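Local structure of putative NADH-flavin reductase (Streptococcus pneumoniae TIGR4, 4R01) at residues K15-E20 against I189-E194; S150-F155 against G178-S183; G163-A168 against I205-K210. The protein probably binds NAD(P)H on a Rossmann fold and may use it to reduce flavins. All blocks are in the same frame, centred on the assembly; numbering follows the deposited sequence.

How the contacts relate
Three contacts show how an α/β fold of the NAD(P)-binding Rossmann type is completed from late parts of its chain. Contact 1 packs helix 184-196 beside helix 12-24. Contact 3 adds antiparallel strand 165-168 to strand 203-209 at one edge of the main sheet. Contact 2, its centre about 8 Å from that of contact 3, joins strands 154-156 and 181-183 in a short parallel pair, tied to strand 203-209 through Gln181 and Glu209. The centre of contact 1 lies about 16 Å from that of contact 2 and 13 Å from that of contact 3. Strand 181-183, helix 184-196 and strand 203-209 follow one another, so one run of chain serves all three; Tyr165 and Asp193 join contacts 3 and 1.

Contact 1. Residues K15-E20 against I189-E194; sequences KAIVEE and IGLVDE
Ile17 and Leu191 meet methyl to methyl, their side chains crossing at about a right angle: CD1 of Ile17 lies 3.9 Å from CD1 of Leu191, and CG2 of Ile17 is 4.0 Å from CD2 of Leu191. Both branches of the isoleucine are therefore engaged by the forked end of the leucine. The first torsion of Leu191 sets CG anti to the backbone N (-171°); its CB points toward helix 12-24 and both methyls reach Ile17. Ile17 leaves its backbone more to the flank, and its methyls CD1 and CG2 close in. One turn further along helix 12-24, Glu20 packs with its aliphatic part, CG resting 3.7 Å from CG2 of Val192.

These two helices belong to the Rossmann-type α/β fold: helix 12-24 follows the first strand, helix 184-196 precedes the last one, and the short segments cross at -59° with their axes 9.5 Å apart. Ile17 and Leu191 both reach down to Ile63 and Val98 on parallel strands of the main sheet, so the apolar end of the interface merges with the layer between helices and strands.

Toward Ile189 the character changes. The Glu20 chain starts extended but bends at chi2 (67°), which turns CD toward CG1 of Ile189, 3.8 Å away; OE1 then comes within 3.6 Å of the same carbon. The charge of this carboxylate is met within its own helix, since OE2 forms a salt bridge with Arg24. Arg24 also pairs with OD1 of Asp193, and its positive charge would be expected to ease the repulsion between Glu20 OE2 and Asp193 OD1, which stand 5.9 Å apart.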
loop_
_atom_site.group_PDB
_atom_site.type_symbol
_atom_site.label_atom_id
_atom_site.label_comp_id
_atom_site.label_asym_id
_atom_site.label_seq_id
_atom_site.Cartn_x
_atom_site.Cartn_y
_atom_site.Cartn_z
ATOM N N LYS A 15 -5.528 -30.430 9.948
ATOM C CA LYS A 15 -6.572 -31.307 9.432
ATOM C C LYS A 15 -6.919 -30.945 7.995
ATOM O O LYS A 15 -7.444 -31.770 7.252
ATOM C CB LYS A 15 -7.819 -31.255 10.316
ATOM C CG LYS A 15 -8.437 -29.883 10.465
ATOM C CD LYS A 15 -9.445 -29.870 11.605
ATOM C CE LYS A 15 -10.544 -30.895 11.388
ATOM N NZ LYS A 15 -11.519 -30.889 12.513
ATOM N N ALA A 16 -6.619 -29.711 7.604
ATOM C CA ALA A 16 -6.769 -29.312 6.213
ATOM C C ALA A 16 -5.835 -30.151 5.351
ATOM O O ALA A 16 -6.233 -30.671 4.310
ATOM C CB ALA A 16 -6.480 -27.830 6.041
ATOM N N ILE A 17 -4.596 -30.294 5.810
ATOM C CA ILE A 17 -3.596 -31.088 5.107
ATOM C C ILE A 17 -3.927 -32.581 5.169
ATOM O O ILE A 17 -3.770 -33.299 4.180
ATOM C CB ILE A 17 -2.187 -30.848 5.684
ATOM C CG1 ILE A 17 -1.851 -29.356 5.648
ATOM C CG2 ILE A 17 -1.145 -31.639 4.907
ATOM C CD1 ILE A 17 -0.502 -29.018 6.233
ATOM N N VAL A 18 -4.388 -33.039 6.330
ATOM C CA VAL A 18 -4.783 -34.435 6.502
ATOM C C VAL A 18 -5.906 -34.802 5.538
ATOM O O VAL A 18 -5.802 -35.776 4.794
ATOM C CB VAL A 18 -5.245 -34.729 7.948
ATOM C CG1 VAL A 18 -5.928 -36.092 8.026
ATOM C CG2 VAL A 18 -4.070 -34.655 8.913
ATOM N N GLU A 19 -6.970 -34.007 5.552
ATOM C CA GLU A 19 -8.133 -34.255 4.710
ATOM C C GLU A 19 -7.766 -34.247 3.230
ATOM O O GLU A 19 -8.277 -35.051 2.450
ATOM C CB GLU A 19 -9.223 -33.218 4.987
ATOM C CG GLU A 19 -10.471 -33.385 4.135
ATOM C CD GLU A 19 -11.590 -32.450 4.553
ATOM O OE1 GLU A 19 -11.582 -31.998 5.717
ATOM O OE2 GLU A 19 -12.474 -32.165 3.717
ATOM N N GLU A 20 -6.875 -33.339 2.846
ATOM C CA GLU A 20 -6.419 -33.262 1.464
ATOM C C GLU A 20 -5.574 -34.480 1.105
ATOM O O GLU A 20 -5.779 -35.095 0.061
ATOM C CB GLU A 20 -5.622 -31.977 1.226
ATOM C CG GLU A 20 -4.999 -31.873 -0.164
ATOM C CD GLU A 20 -6.030 -31.751 -1.275
ATOM O OE1 GLU A 20 -7.144 -31.253 -1.012
ATOM O OE2 GLU A 20 -5.725 -32.155 -2.416
ATOM N N ILE A 189 -3.669 -28.018 -0.703
ATOM C CA ILE A 189 -3.511 -28.528 -2.059
ATOM C C ILE A 189 -2.088 -28.301 -2.562
ATOM O O ILE A 189 -1.452 -29.215 -3.085
ATOM C CB ILE A 189 -4.511 -27.872 -3.031
ATOM C CG1 ILE A 189 -5.945 -28.240 -2.643
ATOM C CG2 ILE A 189 -4.224 -28.293 -4.463
ATOM C CD1 ILE A 189 -6.995 -27.683 -3.579
ATOM N N GLY A 190 -1.588 -27.082 -2.384
ATOM C CA GLY A 190 -0.245 -26.743 -2.818
ATOM C C GLY A 190 0.824 -27.513 -2.067
ATOM O O GLY A 190 1.812 -27.955 -2.652
ATOM N N LEU A 191 0.618 -27.684 -0.765
ATOM C CA LEU A 191 1.587 -28.380 0.074
ATOM C C LEU A 191 1.683 -29.869 -0.284
ATOM O O LEU A 191 2.777 -30.431 -0.336
ATOM C CB LEU A 191 1.225 -28.201 1.550
ATOM C CG LEU A 191 2.241 -28.669 2.596
ATOM C CD1 LEU A 191 2.213 -27.747 3.804
ATOM C CD2 LEU A 191 1.968 -30.103 3.019
ATOM N N VAL A 192 0.541 -30.503 -0.531
ATOM C CA VAL A 192 0.526 -31.917 -0.903
ATOM C C VAL A 192 1.089 -32.108 -2.315
ATOM O O VAL A 192 1.685 -33.144 -2.622
ATOM C CB VAL A 192 -0.901 -32.512 -0.810
ATOM C CG1 VAL A 192 -0.912 -33.973 -1.234
ATOM C CG2 VAL A 192 -1.432 -32.382 0.605
ATOM N N ASP A 193 0.913 -31.102 -3.169
ATOM C CA ASP A 193 1.510 -31.130 -4.502
ATOM C C ASP A 193 3.030 -31.172 -4.405
ATOM O O ASP A 193 3.692 -31.873 -5.167
ATOM C CB ASP A 193 1.073 -29.919 -5.328
ATOM C CG ASP A 193 -0.360 -30.026 -5.808
ATOM O OD1 ASP A 193 -0.956 -31.114 -5.670
ATOM O OD2 ASP A 193 -0.888 -29.022 -6.333
ATOM N N GLU A 194 3.576 -30.416 -3.459
ATOM C CA GLU A 194 5.014 -30.407 -3.220
ATOM C C GLU A 194 5.464 -31.742 -2.618
ATOM O O GLU A 194 6.637 -32.101 -2.684
ATOM C CB GLU A 194 5.391 -29.231 -2.308
ATOM C CG GLU A 194 6.848 -29.192 -1.864
ATOM C CD GLU A 194 7.818 -29.040 -3.021
ATOM O OE1 GLU A 194 7.461 -28.377 -4.019
ATOM O OE2 GLU A 194 8.935 -29.595 -2.936
#

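Contact 2. Residues S150-F155 against G178-S183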
loop_
_atom_site.group_PDB
_atom_site.type_symbol
_atom_site.label_atom_id
_atom_site.label_comp_id
_atom_site.label_asym_id
_atom_site.label_seq_id
_atom_site.Cartn_x
_atom_site.Cartn_y
_atom_site.Cartn_z
ATOM N N SER A 150 5.824 -21.273 3.290
ATOM C CA SER A 150 5.191 -20.021 3.685
ATOM C C SER A 150 3.831 -19.852 3.023
ATOM O O SER A 150 3.690 -20.067 1.821
ATOM C CB SER A 150 6.090 -18.832 3.335
ATOM O OG SER A 150 7.163 -18.716 4.248
ATOM N N PRO A 151 2.819 -19.468 3.813
ATOM C CA PRO A 151 1.505 -19.144 3.261
ATOM C C PRO A 151 1.487 -17.702 2.778
ATOM O O PRO A 151 2.521 -17.031 2.832
ATOM C CB PRO A 151 0.573 -19.339 4.456
ATOM C CG PRO A 151 1.417 -18.929 5.623
ATOM C CD PRO A 151 2.850 -19.308 5.277
ATOM N N ALA A 152 0.334 -17.227 2.320
ATOM C CA ALA A 152 0.208 -15.839 1.905
ATOM C C ALA A 152 0.088 -14.941 3.130
ATOM O O ALA A 152 -0.012 -15.430 4.255
ATOM C CB ALA A 152 -0.984 -15.663 0.993
ATOM N N VAL A 153 0.103 -13.630 2.907
ATOM C CA VAL A 153 -0.023 -12.667 3.993
ATOM C C VAL A 153 -1.339 -12.864 4.731
ATOM O O VAL A 153 -1.369 -12.961 5.958
ATOM C CB VAL A 153 0.063 -11.223 3.472
ATOM C CG1 VAL A 153 -0.255 -10.234 4.586
ATOM C CG2 VAL A 153 1.439 -10.963 2.881
ATOM N N ASP A 154 -2.425 -12.931 3.968
ATOM C CA ASP A 154 -3.738 -13.209 4.526
ATOM C C ASP A 154 -4.034 -14.703 4.403
ATOM O O ASP A 154 -4.346 -15.199 3.320
ATOM C CB ASP A 154 -4.813 -12.379 3.823
ATOM C CG ASP A 154 -6.114 -12.333 4.600
ATOM O OD1 ASP A 154 -6.085 -12.528 5.834
ATOM O OD2 ASP A 154 -7.169 -12.091 3.978
ATOM N N PHE A 155 -3.942 -15.429 5.491
ATOM C CA PHE A 155 -4.113 -16.863 5.540
ATOM C C PHE A 155 -5.436 -17.164 6.217
ATOM O O PHE A 155 -5.624 -16.900 7.380
ATOM C CB PHE A 155 -2.958 -17.441 6.343
ATOM C CG PHE A 155 -2.678 -18.878 6.116
ATOM C CD1 PHE A 155 -3.071 -19.517 4.978
ATOM C CD2 PHE A 155 -2.009 -19.583 7.060
ATOM C CE1 PHE A 155 -2.804 -20.835 4.787
ATOM C CE2 PHE A 155 -1.726 -20.893 6.874
ATOM C CZ PHE A 155 -2.121 -21.522 5.735
ATOM N N GLY A 178 -2.479 -7.712 -7.137
ATOM C CA GLY A 178 -1.559 -7.164 -6.158
ATOM C C GLY A 178 -1.907 -7.615 -4.751
ATOM O O GLY A 178 -1.520 -6.985 -3.770
ATOM N N ILE A 179 -2.637 -8.722 -4.657
ATOM C CA ILE A 179 -3.118 -9.223 -3.376
ATOM C C ILE A 179 -2.412 -10.521 -2.987
ATOM O O ILE A 179 -2.150 -11.372 -3.836
ATOM C CB ILE A 179 -4.646 -9.460 -3.412
ATOM C CG1 ILE A 179 -5.366 -8.207 -3.909
ATOM C CG2 ILE A 179 -5.172 -9.862 -2.041
ATOM C CD1 ILE A 179 -6.863 -8.374 -4.037
ATOM N N SER A 180 -2.099 -10.662 -1.703
ATOM C CA SER A 180 -1.508 -11.892 -1.195
ATOM C C SER A 180 -2.427 -12.547 -0.168
ATOM O O SER A 180 -2.408 -12.191 1.011
ATOM C CB SER A 180 -0.137 -11.617 -0.579
ATOM O OG SER A 180 0.407 -12.796 -0.014
ATOM N N GLN A 181 -3.237 -13.498 -0.624
ATOM C CA GLN A 181 -4.144 -14.229 0.255
ATOM C C GLN A 181 -4.252 -15.677 -0.198
ATOM O O GLN A 181 -3.992 -15.985 -1.359
ATOM C CB GLN A 181 -5.531 -13.583 0.276
ATOM C CG GLN A 181 -6.254 -13.650 -1.061
ATOM C CD GLN A 181 -7.680 -13.142 -0.988
ATOM O OE1 GLN A 181 -7.921 -11.940 -0.889
ATOM N NE2 GLN A 181 -8.636 -14.061 -1.045
ATOM N N ILE A 182 -4.622 -16.565 0.721
ATOM C CA ILE A 182 -4.910 -17.951 0.363
ATOM C C ILE A 182 -5.708 -18.644 1.467
ATOM O O ILE A 182 -5.555 -18.336 2.651
ATOM C CB ILE A 182 -3.613 -18.751 0.067
ATOM C CG1 ILE A 182 -3.934 -20.039 -0.695
ATOM C CG2 ILE A 182 -2.836 -19.040 1.348
ATOM C CD1 ILE A 182 -2.711 -20.789 -1.173
ATOM N N SER A 183 -6.579 -19.564 1.069
ATOM C CA SER A 183 -7.363 -20.341 2.022
ATOM C C SER A 183 -6.539 -21.504 2.553
ATOM O O SER A 183 -5.555 -21.907 1.932
ATOM C CB SER A 183 -8.643 -20.859 1.371
ATOM O OG SER A 183 -8.345 -21.775 0.333
#
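The carbonyl oxygen of Asp154 takes the backbone N-H of Ile182 at 2.9 Å, nearly along the C=O axis, and is also approached by CA of Gln181 at 3.2 Å in a CA-H...O contact. The amide N of the same aspartate donates to Ser180 O, so Asp154 is bonded through both its N-H and its C=O to residues flanking Gln181, as parallel pairing requires. A side chain extends the ladder: with OG anti to the backbone N (chi1 177°), Ser180 offers its hydroxyl oxygen to Val153 N, 3.1 Å away and almost straight at 175°. Ala152 CB also packs against this OG, at 3.3 Å.

On the opposite face from Asp154 and Gln181, Phe155 and Ile182 lie side by side and point the same way, ring atom CD1 of Phe155 being 3.7 Å from CG2 of Ile182. Pro151 CB sits over the centre of one ring face, 3.4 Å above its plane, while Tyr187 meets the ring edge-to-face. Asp154 OD2 reaches outward to a salt bridge with Lys129 of the second subunit. Ser183 OG then caps helix 184-196 at Asp186 N. This is a short two-stranded parallel pair, tied through Gln181 and Glu209 to strand 203-209 of a Rossmann-type fold, with a strand leading straight into an N-capped helix.

Contact 3. Residues G163-A168 against I205-K210; sequences GNYILA and ISLLEK
The Tyr165 ring reaches Leu207 across the strands, its CD2 and CE2 atoms lying 3.6 Å and 3.7 Å from CD2 of that leucine. The hydroxyl at the far end of the ring bonds to Asp193 OD2 of helix 184-196. Leu207 CD2 also touches Leu167, whose CD1 stands 3.8 Å away, so one methyl meets both Tyr165 and Leu167.

On the face opposite Leu167 and Leu207, Ile166 and Leu208 cross obliquely: CD1 of Leu208 is 3.7 Å from CB of Ile166 and equally near its CD1. Beyond them Ala168 CB packs 3.2 Å from Ser206 OG, a hydroxyl that bonds to Gly169 O.

The backbones run antiparallel. Ala168 N gives Ser206 O a straight bond of 2.8 Å (172°); the return bond from Ser206 N approaches Ala168 O from well above the carbonyl plane. Ile166 and Leu208 form another hydrogen-bonded pair, though Leu208 N to Ile166 O is weak. At the chain end Lys210 N closes the ladder on Asn164 O at 2.7 Å.

Strand 203-209 bonds to parallel strand 145-150 on its other flank, making 165-168 the antiparallel outermost strand within this chain: an edge addition to the otherwise parallel sheet of a Rossmann-type fold.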
loop_
_atom_site.group_PDB
_atom_site.type_symbol
_atom_site.label_atom_id
_atom_site.label_comp_id
_atom_site.label_asym_id
_atom_site.label_seq_id
_atom_site.Cartn_x
_atom_site.Cartn_y
_atom_site.Cartn_z
ATOM N N GLY A 163 -9.014 -23.780 -5.726
ATOM C CA GLY A 163 -8.338 -24.808 -6.493
ATOM C C GLY A 163 -7.217 -24.262 -7.358
ATOM O O GLY A 163 -6.429 -25.025 -7.919
ATOM N N ASN A 164 -7.142 -22.940 -7.468
ATOM C CA ASN A 164 -6.106 -22.302 -8.272
ATOM C C ASN A 164 -5.158 -21.470 -7.418
ATOM O O ASN A 164 -5.510 -20.386 -6.954
ATOM C CB ASN A 164 -6.731 -21.427 -9.357
ATOM C CG ASN A 164 -7.559 -22.226 -10.344
ATOM O OD1 ASN A 164 -8.717 -21.902 -10.604
ATOM N ND2 ASN A 164 -6.966 -23.278 -10.899
ATOM N N TYR A 165 -3.951 -21.983 -7.218
ATOM C CA TYR A 165 -2.959 -21.291 -6.409
ATOM C C TYR A 165 -1.720 -20.958 -7.232
ATOM O O TYR A 165 -1.567 -21.427 -8.360
ATOM C CB TYR A 165 -2.573 -22.139 -5.191
ATOM C CG TYR A 165 -1.747 -23.357 -5.540
ATOM C CD1 TYR A 165 -2.352 -24.538 -5.951
ATOM C CD2 TYR A 165 -0.359 -23.324 -5.465
ATOM C CE1 TYR A 165 -1.599 -25.649 -6.277
ATOM C CE2 TYR A 165 0.400 -24.432 -5.789
ATOM C CZ TYR A 165 -0.225 -25.590 -6.193
ATOM O OH TYR A 165 0.528 -26.694 -6.516
ATOM N N ILE A 166 -0.839 -20.148 -6.659
ATOM C CA ILE A 166 0.449 -19.852 -7.276
ATOM C C ILE A 166 1.597 -20.336 -6.397
ATOM O O ILE A 166 1.627 -20.075 -5.193
ATOM C CB ILE A 166 0.618 -18.344 -7.546
ATOM C CG1 ILE A 166 -0.306 -17.904 -8.676
ATOM C CG2 ILE A 166 2.051 -18.014 -7.917
ATOM C CD1 ILE A 166 -0.276 -16.420 -8.933
ATOM N N LEU A 167 2.530 -21.060 -7.004
ATOM C CA LEU A 167 3.738 -21.474 -6.310
ATOM C C LEU A 167 4.838 -20.447 -6.541
ATOM O O LEU A 167 5.237 -20.202 -7.680
ATOM C CB LEU A 167 4.191 -22.854 -6.786
ATOM C CG LEU A 167 5.519 -23.378 -6.232
ATOM C CD1 LEU A 167 5.417 -23.638 -4.738
ATOM C CD2 LEU A 167 5.948 -24.635 -6.965
ATOM N N ALA A 168 5.317 -19.836 -5.463
ATOM C CA ALA A 168 6.416 -18.884 -5.567
ATOM C C ALA A 168 7.599 -19.355 -4.733
ATOM O O ALA A 168 7.618 -20.489 -4.254
ATOM C CB ALA A 168 5.972 -17.498 -5.135
ATOM N N ILE A 205 9.504 -22.550 -0.028
ATOM C CA ILE A 205 8.561 -22.141 -1.053
ATOM C C ILE A 205 7.435 -21.331 -0.421
ATOM O O ILE A 205 7.277 -21.325 0.801
ATOM C CB ILE A 205 7.970 -23.350 -1.789
ATOM C CG1 ILE A 205 7.287 -24.288 -0.791
ATOM C CG2 ILE A 205 9.060 -24.080 -2.554
ATOM C CD1 ILE A 205 6.680 -25.516 -1.428
ATOM N N SER A 206 6.654 -20.648 -1.252
ATOM C CA SER A 206 5.510 -19.884 -0.764
ATOM C C SER A 206 4.284 -20.132 -1.639
ATOM O O SER A 206 4.408 -20.422 -2.831
ATOM C CB SER A 206 5.838 -18.389 -0.713
ATOM O OG SER A 206 6.288 -17.924 -1.973
ATOM N N LEU A 207 3.103 -20.020 -1.038
ATOM C CA LEU A 207 1.854 -20.307 -1.736
ATOM C C LEU A 207 0.876 -19.140 -1.640
ATOM O O LEU A 207 0.892 -18.393 -0.662
ATOM C CB LEU A 207 1.214 -21.580 -1.175
ATOM C CG LEU A 207 2.034 -22.859 -1.346
ATOM C CD1 LEU A 207 1.407 -24.009 -0.566
ATOM C CD2 LEU A 207 2.144 -23.208 -2.818
ATOM N N LEU A 208 0.028 -18.986 -2.657
ATOM C CA LEU A 208 -0.948 -17.899 -2.681
ATOM C C LEU A 208 -2.021 -18.157 -3.731
ATOM O O LEU A 208 -1.811 -18.940 -4.653
ATOM C CB LEU A 208 -0.235 -16.559 -2.920
ATOM C CG LEU A 208 0.542 -16.224 -4.205
ATOM C CD1 LEU A 208 -0.344 -15.595 -5.293
ATOM C CD2 LEU A 208 1.781 -15.377 -3.904
ATOM N N GLU A 209 -3.171 -17.508 -3.572
ATOM C CA GLU A 209 -4.338 -17.751 -4.423
ATOM C C GLU A 209 -4.174 -17.182 -5.833
ATOM O O GLU A 209 -3.424 -16.228 -6.035
ATOM C CB GLU A 209 -5.594 -17.158 -3.776
ATOM C CG GLU A 209 -6.910 -17.561 -4.421
ATOM C CD GLU A 209 -8.081 -16.758 -3.891
ATOM O OE1 GLU A 209 -9.050 -16.535 -4.649
ATOM O OE2 GLU A 209 -8.029 -16.344 -2.716
ATOM N N LYS A 210 -4.892 -17.780 -6.785
ATOM C CA LYS A 210 -4.956 -17.339 -8.183
ATOM C C LYS A 210 -3.634 -17.543 -8.911
ATOM O O LYS A 210 -3.609 -18.010 -10.051
ATOM C CB LYS A 210 -5.378 -15.870 -8.276
ATOM C CG LYS A 210 -6.688 -15.552 -7.570
ATOM C CD LYS A 210 -7.167 -14.149 -7.904
ATOM C CE LYS A 210 -8.447 -13.811 -7.152
ATOM N NZ LYS A 210 -8.196 -13.604 -5.696
#